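Local structure of glutathione S-transferase, N-terminal domain protein (Pseudomonas putida, 4NAX) at residues W13-Y24 against L43-S51; L65-D76 against P86-Y96. The protein binds oxidized glutathione disulfide, one molecule per subunit, and is probably a transferase of the glutathione S-transferase superfamily. All blocks are in the same frame, centred on the assembly; numbering follows the deposited sequence. Where two conformers were deposited one is given.

Contact 1 of 2, residues W13-Y24 against L43-S51; sequences WPAKHPERLQLY and LAYEAHKVS
The carboxylate of Glu46 reaches into the loop 13-20 and is gripped by two successive backbone amides and one side chain. With CG anti to the backbone N (chi1 -178°) and the chain extended beyond it, Glu46 OE2 offers its syn lone pair to Lys16 N at 2.8 Å. Glu46 OE1 takes His17 N, also at 2.8 Å, and Gln22 NE2 from the opposite face of the carboxylate. Gln22 lies alongside Glu46, pointing the same way, its amide turned 83° from the carboxylate. The Gln22 chain bends at chi2, and its OE1 receives His48 NE2 at 2.7 Å, close to the imidazole plane. Replacing Glu46 by alanine removes the carboxylate, and Lys16 N, His17 N and one N-H of Gln22 are then likely to be left without their acceptor, the loop less firmly tied to the strand.

Beneath these side chains run two parallel strands, 21-24 and 45-49, the ends of the beta-alpha-beta unit that opens the thioredoxin-like domain; helix 31-41 makes the crossover. Glu46 bonds through its N to Leu21 O and through its O to Leu23 N, and His48 N follows on to Leu23 O. On the other face Leu23 CD2 meets Tyr45 CE2 at 3.9 Å, and Leu38 of the crossover helix packs on Leu21 and Tyr45.

Further along, Trp13 CB sits over one face of the His48 ring, 4.1 Å from its centroid. Trp13 NE1 reaches Lys49 O at 3.0 Å, a bent bond made from above the carbonyl plane, while Val50 CG2 packs off-centre on the indole's six-membered ring. Gln22 is also held by its second N-H: NE2 donates to Arg20 O, 2.9 Å away in the amide plane. At the turn 17-20 a water links Arg20 NH1 to Tyr45 O.

Contact 2 of 2, residues L65-D76 against P86-Y96; sequences LSANNKIPAILD and PLFESGAILQY. With GDS (oxidized glutathione disulfide), chain C; GOL (glycerol), chain D.
Phe88 lays one face of its ring against the turn 66-69, with Ala67 N 3.5 Å above the ring plane, toward the rim. CG stands between the backbone N and the carbonyl carbon (chi1 64°), bringing the ring under that turn, where Ala67 CB meets CZ and Asn68 CB approaches CE2. Ser66 OG touches Phe88 CB at 3.5 Å while donating to Lys70 O, a bond that spans the turn. Strands 73-76 and 86-88 form an antiparallel hairpin; Ile74 and Leu87 are its hydrogen-bonded pair, Ile74 N to Leu87 O at 2.8 Å. Their side chains lie side by side, pointing the same way, whereas Ile93 of the following helix comes against Ile74 from the opposite direction. Ile74 CD1 ends obliquely on the Tyr96 ring, 3.9 Å from CD2. Beyond it Tyr96 OH donates to Asp76 OD2 at 2.6 Å, at the ring edge, the carboxylate turned 72° from the ring; Lys100 adds a salt bridge to the same oxygen.

At the other end, the cis peptide before Pro72 and the Glu89-Ser90 helix start form part of the glutathione disulfide site, which Asn30, Gln57 and, from the second subunit, Arg152 help complete. Ile71 exchanges two backbone bonds with the ligand, as in the cis-proline loop of thioredoxin-like folds. Ser90 N and OG hold its carboxylate, OG at 2.5 Å from OE8, and Glu89 OE1 takes its amine N6 at 2.7 Å. The carboxylate, presumably negative, lies at the helix N-terminus and the amine, presumably protonated, at Glu89; helix dipole and acid would therefore probably fix the ligand's orientation.

How the contacts relate
Contacts 1 and 2 meet inside a single sheet: strand 21-25 of contact 1 runs antiparallel to strand 73-76 of contact 2, with Tyr24 N 2.9 Å from Ala73 O and Gln22 N 2.9 Å from Leu75 O. Each holds one edge strand, 45-49 in contact 1 and 85-88 in contact 2. Contact 1 is only partly buried, and polar side chains bind a loop to one face of the sheet. Contact 2, nearer the centre of the chain, is buried and largely apolar, with its polar groups mainly at the ligand, at Asp76 and toward the second subunit, whose Gln117 bonds Phe88 N but which does not touch contact 1. Helix 31-41 packs against both.

Contact 1 of 2, residues W13-Y24 against L43-S51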
loop_
_atom_site.group_PDB
_atom_site.type_symbol
_atom_site.label_atom_id
_atom_site.label_comp_id
_atom_site.label_asym_id
_atom_site.label_seq_id
_atom_site.Cartn_x
_atom_site.Cartn_y
_atom_site.Cartn_z
ATOM N N TRP A 13 19.955 -18.304 3.706
ATOM C CA TRP A 13 20.616 -17.628 2.594
ATOM C C TRP A 13 21.835 -16.866 3.119
ATOM O O TRP A 13 21.753 -15.681 3.391
ATOM C CB TRP A 13 19.660 -16.665 1.917
ATOM C CG TRP A 13 18.515 -17.315 1.212
ATOM C CD1 TRP A 13 18.504 -17.814 -0.048
ATOM C CD2 TRP A 13 17.212 -17.546 1.745
ATOM N NE1 TRP A 13 17.268 -18.338 -0.341
ATOM C CE2 TRP A 13 16.452 -18.173 0.741
ATOM C CE3 TRP A 13 16.599 -17.251 2.958
ATOM C CZ2 TRP A 13 15.130 -18.537 0.930
ATOM C CZ3 TRP A 13 15.277 -17.580 3.129
ATOM C CH2 TRP A 13 14.554 -18.227 2.122
ATOM N N PRO A 14 22.977 -17.563 3.286
ATOM C CA PRO A 14 24.144 -16.876 3.827
ATOM C C PRO A 14 24.612 -15.716 2.959
ATOM O O PRO A 14 24.521 -15.777 1.744
ATOM C CB PRO A 14 25.216 -17.972 3.877
ATOM C CG PRO A 14 24.468 -19.253 3.893
ATOM C CD PRO A 14 23.189 -19.009 3.148
ATOM N N ALA A 15 25.151 -14.691 3.605
ATOM C CA ALA A 15 25.719 -13.560 2.923
ATOM C C ALA A 15 27.171 -13.846 2.527
ATOM O O ALA A 15 28.027 -14.046 3.389
ATOM C CB ALA A 15 25.667 -12.338 3.822
ATOM N N LYS A 16 27.444 -13.868 1.225
ATOM C CA LYS A 16 28.811 -13.871 0.684
ATOM C C LYS A 16 29.480 -12.511 0.846
ATOM O O LYS A 16 30.713 -12.420 0.895
ATOM C CB LYS A 16 28.811 -14.274 -0.801
ATOM C CG LYS A 16 28.193 -15.635 -1.051
ATOM C CD LYS A 16 28.414 -16.152 -2.459
ATOM C CE LYS A 16 28.167 -17.658 -2.507
ATOM N NZ LYS A 16 29.272 -18.468 -1.917
ATOM N N HIS A 17 28.647 -11.465 0.909
ATOM C CA HIS A 17 29.101 -10.091 0.972
ATOM C C HIS A 17 28.329 -9.410 2.089
ATOM O O HIS A 17 27.386 -8.650 1.830
ATOM C CB HIS A 17 28.832 -9.367 -0.345
ATOM C CG HIS A 17 29.317 -10.101 -1.556
ATOM N ND1 HIS A 17 30.649 -10.218 -1.881
ATOM C CD2 HIS A 17 28.637 -10.743 -2.535
ATOM C CE1 HIS A 17 30.773 -10.895 -3.006
ATOM N NE2 HIS A 17 29.565 -11.235 -3.418
ATOM N N PRO A 18 28.712 -9.692 3.343
ATOM C CA PRO A 18 27.895 -9.186 4.465
ATOM C C PRO A 18 27.925 -7.669 4.673
ATOM O O PRO A 18 27.104 -7.142 5.427
ATOM C CB PRO A 18 28.476 -9.911 5.677
ATOM C CG PRO A 18 29.863 -10.270 5.263
ATOM C CD PRO A 18 29.816 -10.550 3.800
ATOM N N GLU A 19 28.789 -6.975 3.949
ATOM C CA GLU A 19 28.827 -5.519 3.935
ATOM C C GLU A 19 27.794 -4.917 2.973
ATOM O O GLU A 19 27.632 -3.702 2.926
ATOM C CB GLU A 19 30.236 -5.044 3.553
ATOM C CG GLU A 19 30.625 -5.145 2.065
ATOM C CD GLU A 19 30.987 -6.541 1.520
ATOM O OE1 GLU A 19 31.398 -6.578 0.341
ATOM O OE2 GLU A 19 30.864 -7.574 2.204
ATOM N N ARG A 20 27.125 -5.767 2.186
ATOM C CA ARG A 20 26.122 -5.322 1.212
ATOM C C ARG A 20 24.721 -5.583 1.691
ATOM O O ARG A 20 24.449 -6.595 2.317
ATOM C CB ARG A 20 26.294 -6.047 -0.131
ATOM C CG ARG A 20 27.629 -5.749 -0.785
ATOM C CD ARG A 20 27.770 -6.390 -2.160
ATOM N NE ARG A 20 29.126 -6.139 -2.608
ATOM C CZ ARG A 20 29.774 -6.799 -3.555
ATOM N NH1 ARG A 20 29.185 -7.774 -4.221
ATOM N NH2 ARG A 20 31.038 -6.464 -3.831
ATOM N N LEU A 21 23.809 -4.687 1.304
ATOM C CA LEU A 21 22.378 -4.936 1.451
ATOM C C LEU A 21 22.033 -6.307 0.860
ATOM O O LEU A 21 22.452 -6.648 -0.259
ATOM C CB LEU A 21 21.602 -3.820 0.768
ATOM C CG LEU A 21 20.076 -3.916 0.884
ATOM C CD1 LEU A 21 19.470 -2.525 0.901
ATOM C CD2 LEU A 21 19.449 -4.733 -0.242
ATOM N N GLN A 22 21.262 -7.068 1.627
ATOM C CA GLN A 22 20.800 -8.398 1.256
ATOM C C GLN A 22 19.357 -8.304 0.791
ATOM O O GLN A 22 18.506 -7.759 1.491
ATOM C CB GLN A 22 20.901 -9.355 2.457
ATOM C CG GLN A 22 22.291 -9.414 3.091
ATOM C CD GLN A 22 23.299 -10.135 2.229
ATOM O OE1 GLN A 22 23.110 -11.309 1.888
ATOM N NE2 GLN A 22 24.373 -9.462 1.880
ATOM N N LEU A 23 19.102 -8.834 -0.401
ATOM C CA LEU A 23 17.774 -8.877 -0.990
ATOM C C LEU A 23 17.286 -10.311 -1.064
ATOM O O LEU A 23 17.987 -11.173 -1.583
ATOM C CB LEU A 23 17.793 -8.294 -2.401
ATOM C CG LEU A 23 16.507 -8.403 -3.203
ATOM C CD1 LEU A 23 15.360 -7.616 -2.573
ATOM C CD2 LEU A 23 16.733 -7.961 -4.640
ATOM N N TYR A 24 16.079 -10.561 -0.558
ATOM C CA TYR A 24 15.466 -11.897 -0.569
ATOM C C TYR A 24 14.210 -11.776 -1.409
ATOM O O TYR A 24 13.242 -11.142 -0.994
ATOM C CB TYR A 24 15.178 -12.378 0.853
ATOM C CG TYR A 24 16.368 -12.217 1.789
ATOM C CD1 TYR A 24 17.386 -13.172 1.871
ATOM C CD2 TYR A 24 16.499 -11.077 2.567
ATOM C CE1 TYR A 24 18.472 -12.990 2.722
ATOM C CE2 TYR A 24 17.568 -10.907 3.431
ATOM C CZ TYR A 24 18.564 -11.848 3.490
ATOM O OH TYR A 24 19.614 -11.656 4.362
ATOM N N LEU A 43 23.269 1.062 -5.771
ATOM C CA LEU A 43 23.656 0.591 -4.452
ATOM C C LEU A 43 24.053 -0.871 -4.551
ATOM O O LEU A 43 23.300 -1.702 -5.094
ATOM C CB LEU A 43 22.505 0.735 -3.461
ATOM C CG LEU A 43 22.734 0.273 -2.027
ATOM C CD1 LEU A 43 23.779 1.134 -1.340
ATOM C CD2 LEU A 43 21.433 0.337 -1.242
ATOM N N ALA A 44 25.221 -1.200 -4.011
ATOM C CA ALA A 44 25.646 -2.599 -3.968
ATOM C C ALA A 44 24.615 -3.443 -3.248
ATOM O O ALA A 44 24.088 -3.039 -2.230
ATOM C CB ALA A 44 26.991 -2.712 -3.268
ATOM N N TYR A 45 24.337 -4.633 -3.768
ATOM C CA TYR A 45 23.445 -5.545 -3.098
ATOM C C TYR A 45 23.738 -6.967 -3.491
ATOM O O TYR A 45 24.338 -7.222 -4.542
ATOM C CB TYR A 45 21.985 -5.204 -3.377
ATOM C CG TYR A 45 21.484 -5.468 -4.787
ATOM C CD1 TYR A 45 21.817 -4.638 -5.846
ATOM C CD2 TYR A 45 20.632 -6.519 -5.036
ATOM C CE1 TYR A 45 21.331 -4.850 -7.128
ATOM C CE2 TYR A 45 20.109 -6.748 -6.293
ATOM C CZ TYR A 45 20.470 -5.931 -7.349
ATOM O OH TYR A 45 19.899 -6.182 -8.577
ATOM N N GLU A 46 23.312 -7.881 -2.626
ATOM C CA GLU A 46 23.483 -9.302 -2.817
ATOM C C GLU A 46 22.097 -9.926 -2.870
ATOM O O GLU A 46 21.368 -9.979 -1.868
ATOM C CB GLU A 46 24.298 -9.888 -1.664
ATOM C CG GLU A 46 24.571 -11.367 -1.822
ATOM C CD GLU A 46 25.426 -11.957 -0.717
ATOM O OE1 GLU A 46 26.003 -11.206 0.096
ATOM O OE2 GLU A 46 25.525 -13.208 -0.679
ATOM N N ALA A 47 21.736 -10.387 -4.060
ATOM C CA ALA A 47 20.431 -10.969 -4.298
ATOM C C ALA A 47 20.383 -12.466 -4.000
ATOM O O ALA A 47 21.296 -13.229 -4.334
ATOM C CB ALA A 47 19.988 -10.711 -5.737
ATOM N N HIS A 48 19.283 -12.865 -3.385
ATOM C CA HIS A 48 19.023 -14.238 -3.017
ATOM C C HIS A 48 17.664 -14.660 -3.516
ATOM O O HIS A 48 16.663 -13.978 -3.263
ATOM C CB HIS A 48 19.042 -14.392 -1.499
ATOM C CG HIS A 48 20.338 -14.001 -0.863
ATOM N ND1 HIS A 48 21.468 -14.797 -0.885
ATOM C CD2 HIS A 48 20.691 -12.868 -0.219
ATOM C CE1 HIS A 48 22.442 -14.192 -0.238
ATOM N NE2 HIS A 48 22.005 -13.008 0.147
ATOM N N LYS A 49 17.619 -15.790 -4.210
ATOM C CA LYS A 49 16.354 -16.318 -4.702
ATOM C C LYS A 49 15.573 -17.087 -3.639
ATOM O O LYS A 49 16.084 -18.057 -3.054
ATOM C CB LYS A 49 16.613 -17.240 -5.886
ATOM C CG LYS A 49 15.337 -17.813 -6.466
ATOM C CD LYS A 49 15.612 -18.682 -7.680
ATOM C CE LYS A 49 14.317 -19.157 -8.289
ATOM N NZ LYS A 49 14.553 -20.175 -9.346
ATOM N N VAL A 50 14.344 -16.639 -3.403
ATOM C CA VAL A 50 13.395 -17.277 -2.512
ATOM C C VAL A 50 12.413 -18.044 -3.395
ATOM O O VAL A 50 11.572 -17.448 -4.061
ATOM C CB VAL A 50 12.655 -16.224 -1.657
ATOM C CG1 VAL A 50 11.623 -16.876 -0.753
ATOM C CG2 VAL A 50 13.661 -15.447 -0.821
ATOM N N SER A 51 12.573 -19.366 -3.454
ATOM C CA SER A 51 11.790 -20.203 -4.362
ATOM C C SER A 51 10.458 -20.616 -3.760
ATOM O O SER A 51 10.417 -21.321 -2.739
ATOM C CB SER A 51 12.571 -21.460 -4.728
ATOM O OG SER A 51 11.754 -22.356 -5.465
HETATM O O HOH W 1 26.614 -8.744 -4.420
HETATM O O HOH W 2 24.791 -2.162 0.205
#

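Contact 2 of 2, residues L65-D76 against P86-Y96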
loop_
_atom_site.group_PDB
_atom_site.type_symbol
_atom_site.label_atom_id
_atom_site.label_comp_id
_atom_site.label_asym_id
_atom_site.label_seq_id
_atom_site.Cartn_x
_atom_site.Cartn_y
_atom_site.Cartn_z
ATOM N N LEU A 65 12.268 -12.784 9.384
ATOM C CA LEU A 65 12.445 -11.418 8.935
ATOM C C LEU A 65 11.177 -10.908 8.257
ATOM O O LEU A 65 10.669 -9.842 8.591
ATOM C CB LEU A 65 13.632 -11.322 8.003
ATOM C CG LEU A 65 13.959 -9.882 7.620
ATOM C CD1 LEU A 65 15.432 -9.688 7.412
ATOM C CD2 LEU A 65 13.170 -9.461 6.398
ATOM N N SER A 66 10.638 -11.688 7.330
ATOM C CA SER A 66 9.521 -11.236 6.517
ATOM C C SER A 66 8.223 -11.828 7.056
ATOM O O SER A 66 7.796 -12.910 6.656
ATOM C CB SER A 66 9.796 -11.628 5.078
ATOM O OG SER A 66 8.913 -10.926 4.240
ATOM N N ALA A 67 7.625 -11.119 8.021
ATOM C CA ALA A 67 6.602 -11.695 8.899
ATOM C C ALA A 67 5.345 -12.121 8.164
ATOM O O ALA A 67 4.634 -13.016 8.610
ATOM C CB ALA A 67 6.216 -10.721 10.014
ATOM N N ASN A 68 5.049 -11.468 7.047
ATOM C CA ASN A 68 3.875 -11.791 6.234
ATOM C C ASN A 68 4.139 -12.894 5.217
ATOM O O ASN A 68 3.290 -13.166 4.382
ATOM C CB ASN A 68 3.382 -10.493 5.605
ATOM C CG ASN A 68 2.079 -10.629 4.852
ATOM O OD1 ASN A 68 1.117 -11.248 5.314
ATOM N ND2 ASN A 68 2.019 -9.985 3.696
ATOM N N ASN A 69 5.294 -13.542 5.307
ATOM C CA ASN A 69 5.633 -14.663 4.441
ATOM C C ASN A 69 5.678 -14.334 2.954
ATOM O O ASN A 69 5.450 -15.202 2.119
ATOM C CB ASN A 69 4.901 -15.990 4.783
ATOM C CG ASN A 69 3.414 -16.045 4.480
ATOM O OD1 ASN A 69 2.591 -16.080 5.408
ATOM N ND2 ASN A 69 3.066 -16.179 3.216
ATOM N N LYS A 70 6.029 -13.088 2.634
ATOM C CA LYS A 70 6.061 -12.651 1.244
ATOM C C LYS A 70 7.362 -12.007 0.865
ATOM O O LYS A 70 8.080 -11.456 1.706
ATOM C CB LYS A 70 4.854 -11.756 0.945
ATOM C CG LYS A 70 3.555 -12.598 1.049
ATOM C CD LYS A 70 2.293 -12.016 0.538
ATOM C CE LYS A 70 1.188 -13.014 0.787
ATOM N NZ LYS A 70 -0.098 -12.560 0.235
ATOM N N ILE A 71 7.684 -12.105 -0.412
ATOM C CA ILE A 71 8.783 -11.348 -0.984
ATOM C C ILE A 71 8.230 -10.072 -1.601
ATOM O O ILE A 71 7.043 -10.005 -1.979
ATOM C CB ILE A 71 9.587 -12.186 -2.024
ATOM C CG1 ILE A 71 8.777 -12.563 -3.279
ATOM C CG2 ILE A 71 10.183 -13.418 -1.377
ATOM C CD1 ILE A 71 8.770 -11.516 -4.381
ATOM N N PRO A 72 9.076 -9.048 -1.785
ATOM C CA PRO A 72 10.485 -8.967 -1.395
ATOM C C PRO A 72 10.681 -8.599 0.082
ATOM O O PRO A 72 9.796 -8.023 0.730
ATOM C CB PRO A 72 11.016 -7.859 -2.282
ATOM C CG PRO A 72 9.850 -6.921 -2.408
ATOM C CD PRO A 72 8.635 -7.840 -2.494
ATOM N N ALA A 73 11.886 -8.869 0.564
ATOM C CA ALA A 73 12.335 -8.437 1.890
ATOM C C ALA A 73 13.810 -8.106 1.757
ATOM O O ALA A 73 14.498 -8.625 0.869
ATOM C CB ALA A 73 12.097 -9.499 2.930
ATOM N N ILE A 74 14.288 -7.240 2.637
ATOM C CA ILE A 74 15.696 -6.888 2.684
ATOM C C ILE A 74 16.255 -6.977 4.100
ATOM O O ILE A 74 15.521 -6.898 5.089
ATOM C CB ILE A 74 15.987 -5.481 2.119
ATOM C CG1 ILE A 74 15.289 -4.376 2.930
ATOM C CG2 ILE A 74 15.600 -5.411 0.645
ATOM C CD1 ILE A 74 15.812 -2.981 2.676
ATOM N N LEU A 75 17.575 -7.096 4.163
ATOM C CA LEU A 75 18.337 -6.919 5.410
ATOM C C LEU A 75 19.522 -6.042 5.042
ATOM O O LEU A 75 20.433 -6.479 4.335
ATOM C CB LEU A 75 18.771 -8.252 5.983
ATOM C CG LEU A 75 19.574 -8.187 7.282
ATOM C CD1 LEU A 75 18.831 -7.460 8.387
ATOM C CD2 LEU A 75 19.922 -9.611 7.689
ATOM N N ASP A 76 19.476 -4.778 5.454
ATOM C CA ASP A 76 20.530 -3.820 5.112
ATOM C C ASP A 76 21.491 -3.738 6.292
ATOM O O ASP A 76 21.110 -3.224 7.349
ATOM C CB ASP A 76 19.951 -2.444 4.860
ATOM C CG ASP A 76 20.973 -1.441 4.356
ATOM O OD1 ASP A 76 22.145 -1.832 4.211
ATOM O OD2 ASP A 76 20.613 -0.282 4.107
ATOM N N PRO A 86 16.115 -4.794 9.106
ATOM C CA PRO A 86 15.230 -5.713 8.391
ATOM C C PRO A 86 14.020 -4.953 7.872
ATOM O O PRO A 86 13.548 -4.030 8.530
ATOM C CB PRO A 86 14.808 -6.685 9.472
ATOM C CG PRO A 86 14.754 -5.832 10.719
ATOM C CD PRO A 86 15.832 -4.794 10.551
ATOM N N LEU A 87 13.528 -5.309 6.691
ATOM C CA LEU A 87 12.344 -4.624 6.164
ATOM C C LEU A 87 11.659 -5.482 5.113
ATOM O O LEU A 87 12.314 -6.063 4.250
ATOM C CB LEU A 87 12.719 -3.262 5.556
ATOM C CG LEU A 87 11.631 -2.202 5.537
ATOM C CD1 LEU A 87 11.210 -1.790 6.947
ATOM C CD2 LEU A 87 12.102 -0.988 4.769
ATOM N N PHE A 88 10.339 -5.526 5.179
ATOM C CA PHE A 88 9.522 -6.098 4.114
ATOM C C PHE A 88 8.484 -5.065 3.663
ATOM O O PHE A 88 8.420 -3.969 4.207
ATOM C CB PHE A 88 8.970 -7.470 4.511
ATOM C CG PHE A 88 8.021 -7.450 5.672
ATOM C CD1 PHE A 88 8.498 -7.592 6.969
ATOM C CD2 PHE A 88 6.680 -7.289 5.476
ATOM C CE1 PHE A 88 7.644 -7.561 8.047
ATOM C CE2 PHE A 88 5.810 -7.266 6.550
ATOM C CZ PHE A 88 6.297 -7.411 7.835
ATOM N N GLU A 89 7.703 -5.453 2.656
ATOM C CA GLU A 89 6.761 -4.630 1.887
ATOM C C GLU A 89 7.508 -3.833 0.829
ATOM O O GLU A 89 8.258 -2.897 1.140
ATOM C CB GLU A 89 5.889 -3.699 2.727
ATOM C CG GLU A 89 4.888 -4.429 3.594
ATOM C CD GLU A 89 3.805 -5.131 2.798
ATOM O OE1 GLU A 89 3.391 -4.596 1.737
ATOM O OE2 GLU A 89 3.369 -6.220 3.258
ATOM N N SER A 90 7.291 -4.196 -0.433
ATOM C CA SER A 90 7.962 -3.525 -1.533
ATOM C C SER A 90 7.885 -2.011 -1.454
ATOM O O SER A 90 8.888 -1.321 -1.647
ATOM C CB SER A 90 7.422 -4.032 -2.863
ATOM O OG SER A 90 6.086 -3.641 -3.080
ATOM N N GLY A 91 6.697 -1.473 -1.182
ATOM C CA GLY A 91 6.536 -0.028 -1.144
ATOM C C GLY A 91 7.301 0.628 -0.002
ATOM O O GLY A 91 7.764 1.770 -0.142
ATOM N N ALA A 92 7.410 -0.059 1.138
ATOM C CA ALA A 92 8.216 0.440 2.255
ATOM C C ALA A 92 9.697 0.420 1.894
ATOM O O ALA A 92 10.443 1.355 2.193
ATOM C CB ALA A 92 7.961 -0.325 3.542
ATOM N N ILE A 93 10.145 -0.665 1.260
ATOM C CA ILE A 93 11.523 -0.780 0.803
ATOM C C ILE A 93 11.856 0.302 -0.225
ATOM O O ILE A 93 12.935 0.882 -0.154
ATOM C CB ILE A 93 11.797 -2.194 0.264
ATOM C CG1 ILE A 93 11.639 -3.241 1.385
ATOM C CG2 ILE A 93 13.185 -2.259 -0.359
ATOM C CD1 ILE A 93 11.489 -4.666 0.869
ATOM N N LEU A 94 10.950 0.575 -1.159
ATOM C CA LEU A 94 11.198 1.641 -2.111
ATOM C C LEU A 94 11.412 2.976 -1.418
ATOM O O LEU A 94 12.329 3.731 -1.757
ATOM C CB LEU A 94 10.056 1.768 -3.111
ATOM C CG LEU A 94 9.917 0.655 -4.146
ATOM C CD1 LEU A 94 8.680 0.886 -5.011
ATOM C CD2 LEU A 94 11.150 0.563 -5.047
ATOM N N GLN A 95 10.552 3.302 -0.463
ATOM C CA GLN A 95 10.688 4.566 0.234
ATOM C C GLN A 95 11.994 4.599 1.040
ATOM O O GLN A 95 12.717 5.596 1.019
ATOM C CB GLN A 95 9.468 4.823 1.117
ATOM C CG GLN A 95 9.543 6.147 1.834
ATOM C CD GLN A 95 8.249 6.556 2.517
ATOM O OE1 GLN A 95 7.233 5.873 2.474
ATOM N NE2 GLN A 95 8.285 7.706 3.134
ATOM N N TYR A 96 12.292 3.517 1.750
ATOM C CA TYR A 96 13.550 3.401 2.482
ATOM C C TYR A 96 14.774 3.654 1.569
ATOM O O TYR A 96 15.655 4.459 1.884
ATOM C CB TYR A 96 13.677 2.019 3.129
ATOM C CG TYR A 96 15.051 1.775 3.715
ATOM C CD1 TYR A 96 15.494 2.497 4.811
ATOM C CD2 TYR A 96 15.931 0.855 3.157
ATOM C CE1 TYR A 96 16.765 2.316 5.329
ATOM C CE2 TYR A 96 17.194 0.658 3.683
ATOM C CZ TYR A 96 17.612 1.392 4.774
ATOM O OH TYR A 96 18.853 1.207 5.343
HETATM N N1 GDS C . -1.159 -16.105 -2.350
HETATM C CA1 GDS C . -1.214 -15.457 -3.659
HETATM C C1 GDS C . -2.550 -15.693 -4.325
HETATM O OE1 GDS C . -2.906 -14.890 -5.220
HETATM O OE2 GDS C . -3.265 -16.663 -3.988
HETATM C CB1 GDS C . -0.088 -16.008 -4.543
HETATM C CG1 GDS C . 0.234 -15.147 -5.771
HETATM C CD1 GDS C . 0.805 -13.809 -5.375
HETATM O O1 GDS C . 1.410 -13.675 -4.327
HETATM N N2 GDS C . 0.584 -12.819 -6.231
HETATM C CA2 GDS C . 1.119 -11.484 -6.051
HETATM C C2 GDS C . 0.016 -10.475 -5.880
HETATM O O2 GDS C . -1.021 -10.557 -6.528
HETATM C CB2 GDS C . 1.968 -11.095 -7.263
HETATM S SG2 GDS C . 3.492 -12.013 -7.444
HETATM N N3 GDS C . 0.250 -9.475 -5.032
HETATM C CA3 GDS C . -0.733 -8.440 -4.761
HETATM C C3 GDS C . -0.141 -7.087 -4.430
HETATM O OE3 GDS C . -0.861 -6.318 -3.759
HETATM O OE4 GDS C . 0.967 -6.808 -4.901
HETATM N N4 GDS C . 3.674 -14.475 -2.497
HETATM C CA4 GDS C . 3.985 -15.659 -1.726
HETATM C C4 GDS C . 2.778 -16.305 -1.105
HETATM O OE5 GDS C . 2.932 -17.371 -0.440
HETATM O OE6 GDS C . 1.655 -15.778 -1.315
HETATM C C5 GDS C . 4.510 -13.446 -2.528
HETATM O O5 GDS C . 5.553 -13.441 -1.882
HETATM C CA5 GDS C . 4.147 -12.285 -3.428
HETATM N N5 GDS C . 4.434 -11.022 -2.756
HETATM C CB5 GDS C . 4.963 -12.407 -4.716
HETATM S SG5 GDS C . 4.738 -11.064 -5.883
HETATM C CA6 GDS C . 3.328 -6.724 -0.650
HETATM C C6 GDS C . 4.501 -5.992 -1.229
HETATM O OE7 GDS C . 5.653 -6.405 -0.950
HETATM O OE8 GDS C . 4.263 -4.999 -1.956
HETATM N N6 GDS C . 2.225 -5.772 -0.408
HETATM C CB6 GDS C . 2.878 -7.834 -1.602
HETATM C CG6 GDS C . 3.959 -8.907 -1.764
HETATM C CD6 GDS C . 3.487 -10.103 -2.546
HETATM O O6 GDS C . 2.333 -10.189 -2.980
HETATM C C1 GOL D . 0.405 -7.147 2.205
HETATM O O1 GOL D . 1.752 -7.544 1.972
HETATM C C2 GOL D . -0.387 -7.800 1.031
HETATM O O2 GOL D . -0.182 -7.077 -0.176
HETATM C C3 GOL D . 0.002 -9.250 0.716
HETATM O O3 GOL D . -0.367 -10.081 1.812
HETATM O O HOH W 3 4.815 -8.582 2.855
HETATM O O HOH W 4 6.927 -7.883 1.042
#